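Local coordinates for monosaccharide ABC transporter substrate-binding protein, CUT2 family (Bradyrhizobium sp., PDB 4YHS) that probably binds a monosaccharide or related solute in the periplasm and delivers it to a CUT2-family ABC importer, at residues Ile245-Gln259 and Lys270-Val282. Sequence-based numbering, arbitrary orientation.
Sequences IRYVAGTAVTAEAAQ and KVDLLAFYMTPGV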
loop_
_atom_site.group_PDB
_atom_site.type_symbol
_atom_site.label_atom_id
_atom_site.label_comp_id
_atom_site.label_asym_id
_atom_site.label_seq_id
_atom_site.Cartn_x
_atom_site.Cartn_y
_atom_site.Cartn_z
ATOM N N ILE A 245 -24.202 -7.012 15.115
ATOM C CA ILE A 245 -23.225 -6.419 14.203
ATOM C C ILE A 245 -23.386 -7.105 12.861
ATOM O O ILE A 245 -23.551 -8.321 12.826
ATOM C CB ILE A 245 -21.774 -6.587 14.690
ATOM C CG1 ILE A 245 -21.466 -5.618 15.821
ATOM C CG2 ILE A 245 -20.783 -6.267 13.582
ATOM C CD1 ILE A 245 -20.123 -5.894 16.489
ATOM N N ARG A 246 -23.367 -6.335 11.774
ATOM C CA ARG A 246 -23.489 -6.905 10.420
ATOM C C ARG A 246 -22.116 -7.040 9.731
ATOM O O ARG A 246 -21.884 -7.977 8.965
ATOM C CB ARG A 246 -24.430 -6.032 9.588
ATOM C CG ARG A 246 -24.627 -6.506 8.165
ATOM C CD ARG A 246 -25.284 -7.882 8.116
ATOM N NE ARG A 246 -25.408 -8.330 6.731
ATOM C CZ ARG A 246 -24.443 -8.934 6.048
ATOM N NH1 ARG A 246 -23.265 -9.193 6.617
ATOM N NH2 ARG A 246 -24.663 -9.281 4.788
ATOM N N TYR A 247 -21.214 -6.101 10.005
ATOM C CA TYR A 247 -19.862 -6.136 9.434
ATOM C C TYR A 247 -18.802 -5.911 10.478
ATOM O O TYR A 247 -18.980 -5.101 11.382
ATOM C CB TYR A 247 -19.655 -5.070 8.358
ATOM C CG TYR A 247 -20.582 -5.186 7.195
ATOM C CD1 TYR A 247 -20.353 -6.109 6.202
ATOM C CD2 TYR A 247 -21.698 -4.370 7.104
ATOM C CE1 TYR A 247 -21.200 -6.223 5.130
ATOM C CE2 TYR A 247 -22.573 -4.475 6.029
ATOM C CZ TYR A 247 -22.296 -5.409 5.038
ATOM O OH TYR A 247 -23.122 -5.556 3.957
ATOM N N VAL A 248 -17.693 -6.627 10.311
ATOM C CA VAL A 248 -16.477 -6.415 11.070
ATOM C C VAL A 248 -15.435 -5.930 10.074
ATOM O O VAL A 248 -15.071 -6.656 9.143
ATOM C CB VAL A 248 -16.019 -7.696 11.772
ATOM C CG1 VAL A 248 -14.564 -7.598 12.262
ATOM C CG2 VAL A 248 -16.971 -8.012 12.907
ATOM N N ALA A 249 -15.018 -4.684 10.222
ATOM C CA ALA A 249 -14.058 -4.102 9.298
ATOM C C ALA A 249 -12.902 -3.519 10.065
ATOM O O ALA A 249 -13.078 -2.959 11.149
ATOM C CB ALA A 249 -14.691 -3.025 8.447
ATOM N N GLY A 250 -11.715 -3.608 9.474
ATOM C CA GLY A 250 -10.558 -3.007 10.120
ATOM C C GLY A 250 -9.263 -3.463 9.480
ATOM O O GLY A 250 -9.216 -3.657 8.269
ATOM N N THR A 251 -8.201 -3.618 10.266
ATOM C CA THR A 251 -6.937 -3.999 9.662
ATOM C C THR A 251 -7.032 -5.398 9.053
ATOM O O THR A 251 -7.919 -6.212 9.389
ATOM C CB THR A 251 -5.765 -3.997 10.652
ATOM O OG1 THR A 251 -5.880 -5.122 11.520
ATOM C CG2 THR A 251 -5.722 -2.690 11.488
ATOM N N ALA A 252 -6.087 -5.692 8.173
ATOM C CA ALA A 252 -6.006 -7.035 7.597
ATOM C C ALA A 252 -5.824 -8.065 8.693
ATOM O O ALA A 252 -6.389 -9.156 8.638
ATOM C CB ALA A 252 -4.855 -7.112 6.584
ATOM N N VAL A 253 -5.032 -7.727 9.704
ATOM C CA VAL A 253 -4.844 -8.613 10.848
ATOM C C VAL A 253 -6.196 -8.948 11.507
ATOM O O VAL A 253 -6.466 -10.093 11.905
ATOM C CB VAL A 253 -3.891 -7.975 11.879
ATOM C CG1 VAL A 253 -3.784 -8.842 13.131
ATOM C CG2 VAL A 253 -2.527 -7.779 11.232
ATOM N N THR A 254 -7.029 -7.922 11.646
ATOM C CA THR A 254 -8.354 -8.060 12.238
ATOM C C THR A 254 -9.245 -8.999 11.411
ATOM O O THR A 254 -9.892 -9.923 11.939
ATOM C CB THR A 254 -9.072 -6.695 12.323
ATOM O OG1 THR A 254 -8.201 -5.692 12.865
ATOM C CG2 THR A 254 -10.291 -6.808 13.205
ATOM N N ALA A 255 -9.286 -8.752 10.111
ATOM C CA ALA A 255 -10.131 -9.564 9.202
ATOM C C ALA A 255 -9.644 -11.005 9.182
ATOM O O ALA A 255 -10.457 -11.925 9.233
ATOM C CB ALA A 255 -10.106 -9.003 7.827
ATOM N N GLU A 256 -8.329 -11.208 9.111
ATOM C CA GLU A 256 -7.818 -12.582 9.112
ATOM C C GLU A 256 -8.131 -13.302 10.410
ATOM O O GLU A 256 -8.577 -14.452 10.390
ATOM C CB GLU A 256 -6.319 -12.615 8.851
ATOM C CG GLU A 256 -5.925 -12.059 7.505
ATOM C CD GLU A 256 -4.405 -12.043 7.306
ATOM O OE1 GLU A 256 -3.840 -10.983 6.933
ATOM O OE2 GLU A 256 -3.795 -13.103 7.529
ATOM N N ALA A 257 -7.930 -12.629 11.547
ATOM C CA ALA A 257 -8.183 -13.260 12.837
ATOM C C ALA A 257 -9.684 -13.501 13.060
ATOM O O ALA A 257 -10.062 -14.485 13.702
ATOM C CB ALA A 257 -7.572 -12.407 13.988
ATOM N N ALA A 258 -10.538 -12.649 12.482
ATOM C CA ALA A 258 -11.990 -12.732 12.693
ATOM C C ALA A 258 -12.605 -13.963 12.015
ATOM O O ALA A 258 -13.660 -14.452 12.432
ATOM C CB ALA A 258 -12.669 -11.451 12.183
ATOM N N GLN A 259 -11.935 -14.495 10.997
ATOM C CA GLN A 259 -12.500 -15.637 10.252
ATOM C C GLN A 259 -12.788 -16.811 11.185
ATOM O O GLN A 259 -13.862 -17.458 11.128
ATOM C CB GLN A 259 -11.546 -16.069 9.150
ATOM C CG GLN A 259 -11.228 -15.048 8.099
ATOM C CD GLN A 259 -10.180 -15.581 7.154
ATOM O OE1 GLN A 259 -10.469 -15.941 6.008
ATOM N NE2 GLN A 259 -8.952 -15.666 7.644
ATOM N N LYS A 270 -23.596 -14.336 8.419
ATOM C CA LYS A 270 -24.365 -13.369 9.204
ATOM C C LYS A 270 -23.562 -12.106 9.443
ATOM O O LYS A 270 -24.113 -11.010 9.527
ATOM C CB LYS A 270 -24.773 -13.940 10.560
ATOM C CG LYS A 270 -25.708 -15.148 10.485
ATOM C CD LYS A 270 -26.221 -15.515 11.869
ATOM C CE LYS A 270 -26.971 -16.819 11.855
ATOM N NZ LYS A 270 -27.214 -17.305 13.230
ATOM N N VAL A 271 -22.261 -12.290 9.637
ATOM C CA VAL A 271 -21.341 -11.183 9.785
ATOM C C VAL A 271 -20.319 -11.304 8.681
ATOM O O VAL A 271 -19.696 -12.359 8.538
ATOM C CB VAL A 271 -20.663 -11.208 11.166
ATOM C CG1 VAL A 271 -19.628 -10.065 11.290
ATOM C CG2 VAL A 271 -21.705 -11.186 12.303
ATOM N N ASP A 272 -20.170 -10.248 7.876
ATOM C CA ASP A 272 -19.132 -10.197 6.862
ATOM C C ASP A 272 -17.908 -9.408 7.288
ATOM O O ASP A 272 -17.989 -8.459 8.089
ATOM C CB ASP A 272 -19.695 -9.611 5.573
ATOM C CG ASP A 272 -20.537 -10.608 4.825
ATOM O OD1 ASP A 272 -19.957 -11.571 4.324
ATOM O OD2 ASP A 272 -21.768 -10.441 4.764
ATOM N N LEU A 273 -16.766 -9.829 6.756
ATOM C CA LEU A 273 -15.473 -9.269 7.151
ATOM C C LEU A 273 -14.877 -8.415 6.050
ATOM O O LEU A 273 -14.925 -8.781 4.872
ATOM C CB LEU A 273 -14.521 -10.386 7.536
ATOM C CG LEU A 273 -15.108 -11.413 8.500
ATOM C CD1 LEU A 273 -14.131 -12.553 8.734
ATOM C CD2 LEU A 273 -15.449 -10.741 9.837
ATOM N N LEU A 274 -14.289 -7.284 6.434
ATOM C CA LEU A 274 -13.575 -6.463 5.470
ATOM C C LEU A 274 -12.285 -5.983 6.087
ATOM O O LEU A 274 -12.205 -5.817 7.312
ATOM C CB LEU A 274 -14.432 -5.271 5.016
ATOM C CG LEU A 274 -15.687 -5.481 4.166
ATOM C CD1 LEU A 274 -16.923 -5.703 5.025
ATOM C CD2 LEU A 274 -15.870 -4.270 3.282
ATOM N N ALA A 275 -11.265 -5.795 5.242
ATOM C CA ALA A 275 -10.024 -5.157 5.651
ATOM C C ALA A 275 -9.871 -3.860 4.846
ATOM O O ALA A 275 -10.453 -3.747 3.754
ATOM C CB ALA A 275 -8.819 -6.090 5.427
ATOM N N PHE A 276 -9.119 -2.882 5.362
ATOM C CA PHE A 276 -8.862 -1.673 4.567
ATOM C C PHE A 276 -7.472 -1.695 3.921
ATOM O O PHE A 276 -7.018 -0.680 3.379
ATOM C CB PHE A 276 -9.061 -0.371 5.380
ATOM C CG PHE A 276 -8.127 -0.181 6.548
ATOM C CD1 PHE A 276 -6.911 0.477 6.395
ATOM C CD2 PHE A 276 -8.515 -0.576 7.820
ATOM C CE1 PHE A 276 -6.062 0.697 7.495
ATOM C CE2 PHE A 276 -7.694 -0.342 8.910
ATOM C CZ PHE A 276 -6.464 0.285 8.751
ATOM N N TYR A 277 -6.875 -2.877 3.874
ATOM C CA TYR A 277 -5.659 -3.059 3.072
ATOM C C TYR A 277 -5.443 -4.560 2.764
ATOM O O TYR A 277 -6.162 -5.440 3.273
ATOM C CB TYR A 277 -4.433 -2.394 3.769
ATOM C CG TYR A 277 -3.973 -2.960 5.091
ATOM C CD1 TYR A 277 -3.011 -3.976 5.142
ATOM C CD2 TYR A 277 -4.449 -2.456 6.291
ATOM C CE1 TYR A 277 -2.576 -4.487 6.333
ATOM C CE2 TYR A 277 -4.030 -2.980 7.500
ATOM C CZ TYR A 277 -3.086 -3.981 7.521
ATOM O OH TYR A 277 -2.669 -4.507 8.718
HETATM N N MSE A 278 -4.491 -4.849 1.870
HETATM C CA MSE A 278 -4.365 -6.185 1.281
HETATM C C MSE A 278 -3.153 -6.952 1.791
HETATM O O MSE A 278 -2.065 -6.377 1.915
HETATM C CB MSE A 278 -4.265 -6.059 -0.247
HETATM C CG MSE A 278 -4.167 -7.371 -0.983
HETATM SE SE MSE A 278 -5.793 -8.481 -0.757
HETATM C CE MSE A 278 -7.116 -7.292 -1.556
ATOM N N THR A 279 -3.368 -8.240 2.069
ATOM C CA THR A 279 -2.319 -9.184 2.513
ATOM C C THR A 279 -2.616 -10.525 1.871
ATOM O O THR A 279 -3.736 -10.736 1.416
ATOM C CB THR A 279 -2.300 -9.404 4.002
ATOM O OG1 THR A 279 -3.530 -10.014 4.384
ATOM C CG2 THR A 279 -2.086 -8.098 4.777
ATOM N N PRO A 280 -1.638 -11.445 1.852
ATOM C CA PRO A 280 -1.974 -12.771 1.320
ATOM C C PRO A 280 -3.120 -13.464 2.085
ATOM O O PRO A 280 -3.946 -14.129 1.447
ATOM C CB PRO A 280 -0.649 -13.539 1.450
ATOM C CG PRO A 280 0.391 -12.475 1.296
ATOM C CD PRO A 280 -0.188 -11.294 2.061
ATOM N N GLY A 281 -3.169 -13.312 3.401
ATOM C CA GLY A 281 -4.216 -13.918 4.211
ATOM C C GLY A 281 -5.591 -13.356 3.862
ATOM O O GLY A 281 -6.571 -14.084 3.749
ATOM N N VAL A 282 -5.669 -12.045 3.661
ATOM C CA VAL A 282 -6.928 -11.436 3.247
ATOM C C VAL A 282 -7.333 -11.909 1.836
ATOM O O VAL A 282 -8.487 -12.266 1.588
ATOM C CB VAL A 282 -6.841 -9.911 3.291
ATOM C CG1 VAL A 282 -8.088 -9.239 2.616
ATOM C CG2 VAL A 282 -6.697 -9.444 4.739
HETATM O O HOH W 1 -1.338 -12.439 5.380
HETATM O O HOH W 2 -6.899 -16.304 5.053
#
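V248 and L274 lie at the middle of a backbone ladder between strands 247-250 and 272-275, which with the intervening helix form a beta-alpha-beta crossover in the parallel sheet of one lobe of this periplasmic binding protein. The strand axes run 13° apart, and five backbone hydrogen bonds take their donors alternately from the two segments; V248 N gives to D272 O at 2.9 Å, and V248 O takes L274 N.

Apolar contacts form on both faces of the strand pair. On the helix side, L273 CD2 touches both V248 CB and A258 CB, 3.7 Å from each, while A255 CB rests on A275 CB. On the other face, L274 CD1 meets Y247 CD1; the hydroxyl of Y247 is bonded to H179. Beyond the strand ends, A252 CB sits over the face of the Y277 ring, 3.9 Å from its centroid, a CH-pi contact. Y277 also approaches a bound Bis-Tris molecule, consistent with a place at the ligand pocket.

Polar groups close both ends. R246, with CG anti to its own N (chi1 179°), brings NH1 to D272 OD2 at 2.7 Å on the anti side of the carboxylate, in a salt bridge. At the far end, E256 extends to T279, the N-cap of helix 280-287. Replacing E256 with an alanine would probably leave the T279 hydroxyl without this acceptor and cost the helices a polar link, though A252 CB still touches V282 CG2. T279 OG1 accepts from V282 N at 3.0 Å and donates to E256 OE1 at 2.7 Å, arriving 51° out of the carboxylate plane.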